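Local structure of cystatin (Fasciola hepatica, 6I1M) at residues 20-25 with 53-58. The protein probably inhibits papain-like cysteine proteases, as a secreted stefin-type member of the cystatin superfamily from the liver fluke. Residues are numbered along the deposited sequence; the frame is centred on the assembly and turned at random.
Sequences PMILSK and YKFKVS
Ile22, on the helical segment 20-25, reaches across to Phe55 and Val57 of strand 53-58, the nearest CA atoms across the contact being those of Ile22 and Val57, 8.6 Å apart. The segment carries regular helical bonds, Ser24 N to Pro20 O and Lys25 N to Met21 O, and it presents this one side chain to the strand. Ile22 meets its two partners with different branches. Its longer arm, with CG1 anti to the carbonyl carbon (chi1 -62°) and then fully extended (chi2 175°), carries CD1 to the Phe55 ring, where it lies 3.5 Å from CD2 and 3.8 Å from CG. The methyl thus lies by the CD2 flank of the ring, toward its CB end, approaching obliquely, and also comes within 3.9 Å of Phe55 CB. The shorter branch, CG2, turns to Val57 and meets its CG1 methyl at 4.1 Å. Phe55 and Val57, two residues apart, both point their CB atoms toward the helix, whereas the intervening Lys56 goes to the other side of the strand and donates a hydrogen bond from NZ to Ser91 O. All three touching residues are buried, and the contact is wholly apolar. Phe18, one turn earlier on the same helix, meets the Phe55 ring with the planes at about 50°, and Leu40 of the neighbouring strand 38-47 touches both Phe55 and Val57. Helix 12-28 thus packs against the antiparallel sheet through a hydrophobic core near the centre of the chain, the arrangement of the cystatin fold, in which a sheet wraps around a single long helix.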
loop_
_atom_site.group_PDB
_atom_site.type_symbol
_atom_site.label_atom_id
_atom_site.label_comp_id
_atom_site.label_asym_id
_atom_site.label_seq_id
_atom_site.Cartn_x
_atom_site.Cartn_y
_atom_site.Cartn_z
ATOM N N PRO A 20 -8.500 1.008 1.308
ATOM C CA PRO A 20 -9.400 0.828 0.160
ATOM C C PRO A 20 -8.750 1.055 -1.212
ATOM O O PRO A 20 -9.165 0.411 -2.153
ATOM C CB PRO A 20 -10.467 1.916 0.330
ATOM C CG PRO A 20 -10.432 2.206 1.816
ATOM C CD PRO A 20 -8.976 2.091 2.194
ATOM N N MET A 21 -7.755 1.943 -1.300
ATOM C CA MET A 21 -7.000 2.171 -2.560
ATOM C C MET A 21 -6.248 0.886 -2.911
ATOM O O MET A 21 -6.242 0.489 -4.076
ATOM C CB MET A 21 -5.968 3.288 -2.429
ATOM C CG MET A 21 -6.526 4.674 -2.297
ATOM S SD MET A 21 -5.136 5.848 -2.311
ATOM C CE MET A 21 -5.876 7.240 -1.467
ATOM N N ILE A 22 -5.604 0.271 -1.931
ATOM C CA ILE A 22 -4.764 -0.943 -2.158
ATOM C C ILE A 22 -5.663 -2.131 -2.503
ATOM O O ILE A 22 -5.294 -2.898 -3.420
ATOM C CB ILE A 22 -3.809 -1.198 -0.986
ATOM C CG1 ILE A 22 -2.845 -0.016 -0.848
ATOM C CG2 ILE A 22 -3.081 -2.515 -1.166
ATOM C CD1 ILE A 22 -1.932 -0.086 0.351
ATOM N N LEU A 23 -6.811 -2.248 -1.838
ATOM C CA LEU A 23 -7.782 -3.336 -2.076
ATOM C C LEU A 23 -8.272 -3.216 -3.512
ATOM O O LEU A 23 -8.215 -4.219 -4.244
ATOM C CB LEU A 23 -8.951 -3.181 -1.109
ATOM C CG LEU A 23 -10.106 -4.178 -1.254
ATOM C CD1 LEU A 23 -9.612 -5.606 -1.430
ATOM C CD2 LEU A 23 -11.023 -4.095 -0.036
ATOM N N SER A 24 -8.715 -2.012 -3.878
ATOM C CA SER A 24 -9.231 -1.712 -5.232
ATOM C C SER A 24 -8.187 -2.124 -6.278
ATOM O O SER A 24 -8.569 -2.775 -7.237
ATOM C CB SER A 24 -9.630 -0.285 -5.377
ATOM O OG SER A 24 -9.811 -0.005 -6.745
ATOM N N LYS A 25 -6.910 -1.790 -6.067
ATOM C CA LYS A 25 -5.789 -2.122 -6.996
ATOM C C LYS A 25 -5.634 -3.640 -7.103
ATOM O O LYS A 25 -5.594 -4.148 -8.232
ATOM C CB LYS A 25 -4.456 -1.555 -6.506
ATOM C CG LYS A 25 -3.308 -1.675 -7.498
ATOM C CD LYS A 25 -3.652 -1.214 -8.891
ATOM C CE LYS A 25 -2.477 -1.335 -9.843
ATOM N NZ LYS A 25 -1.851 -0.013 -10.077
ATOM N N TYR A 53 4.698 5.743 0.039
ATOM C CA TYR A 53 4.287 4.841 1.141
ATOM C C TYR A 53 4.405 3.413 0.630
ATOM O O TYR A 53 3.608 3.037 -0.217
ATOM C CB TYR A 53 2.859 5.104 1.595
ATOM C CG TYR A 53 2.639 6.440 2.232
ATOM C CD1 TYR A 53 2.385 7.556 1.450
ATOM C CD2 TYR A 53 2.644 6.586 3.613
ATOM C CE1 TYR A 53 2.183 8.797 2.028
ATOM C CE2 TYR A 53 2.437 7.818 4.201
ATOM C CZ TYR A 53 2.202 8.931 3.407
ATOM O OH TYR A 53 1.944 10.157 3.971
ATOM N N LYS A 54 5.373 2.667 1.144
ATOM C CA LYS A 54 5.511 1.224 0.856
ATOM C C LYS A 54 4.853 0.426 1.977
ATOM O O LYS A 54 5.389 0.374 3.132
ATOM C CB LYS A 54 6.970 0.816 0.721
ATOM C CG LYS A 54 7.159 -0.588 0.178
ATOM C CD LYS A 54 8.481 -1.144 0.588
ATOM C CE LYS A 54 9.641 -0.435 -0.058
ATOM N NZ LYS A 54 10.911 -0.822 0.595
ATOM N N PHE A 55 3.747 -0.205 1.623
ATOM C CA PHE A 55 2.940 -1.072 2.507
ATOM C C PHE A 55 3.316 -2.533 2.299
ATOM O O PHE A 55 3.509 -2.972 1.176
ATOM C CB PHE A 55 1.473 -0.850 2.188
ATOM C CG PHE A 55 1.011 0.498 2.647
ATOM C CD1 PHE A 55 0.770 0.723 3.999
ATOM C CD2 PHE A 55 0.807 1.526 1.737
ATOM C CE1 PHE A 55 0.317 1.957 4.429
ATOM C CE2 PHE A 55 0.347 2.764 2.174
ATOM C CZ PHE A 55 0.109 2.970 3.515
ATOM N N LYS A 56 3.373 -3.282 3.394
ATOM C CA LYS A 56 3.225 -4.752 3.370
ATOM C C LYS A 56 1.795 -5.064 3.825
ATOM O O LYS A 56 1.426 -4.636 4.932
ATOM C CB LYS A 56 4.268 -5.387 4.279
ATOM C CG LYS A 56 4.364 -6.891 4.145
ATOM C CD LYS A 56 5.476 -7.473 4.984
ATOM C CE LYS A 56 5.259 -8.939 5.295
ATOM N NZ LYS A 56 6.406 -9.755 4.828
ATOM N N VAL A 57 1.025 -5.739 2.975
ATOM C CA VAL A 57 -0.420 -6.027 3.191
ATOM C C VAL A 57 -0.602 -7.547 3.240
ATOM O O VAL A 57 0.118 -8.256 2.524
ATOM C CB VAL A 57 -1.295 -5.338 2.126
ATOM C CG1 VAL A 57 -0.973 -3.849 2.040
ATOM C CG2 VAL A 57 -1.191 -5.980 0.745
ATOM N N SER A 58 -1.542 -8.000 4.068
ATOM C CA SER A 58 -1.887 -9.427 4.293
ATOM C C SER A 58 -3.371 -9.650 3.992
ATOM O O SER A 58 -4.208 -8.833 4.425
ATOM C CB SER A 58 -1.578 -9.838 5.701
ATOM O OG SER A 58 -2.045 -11.146 5.929
#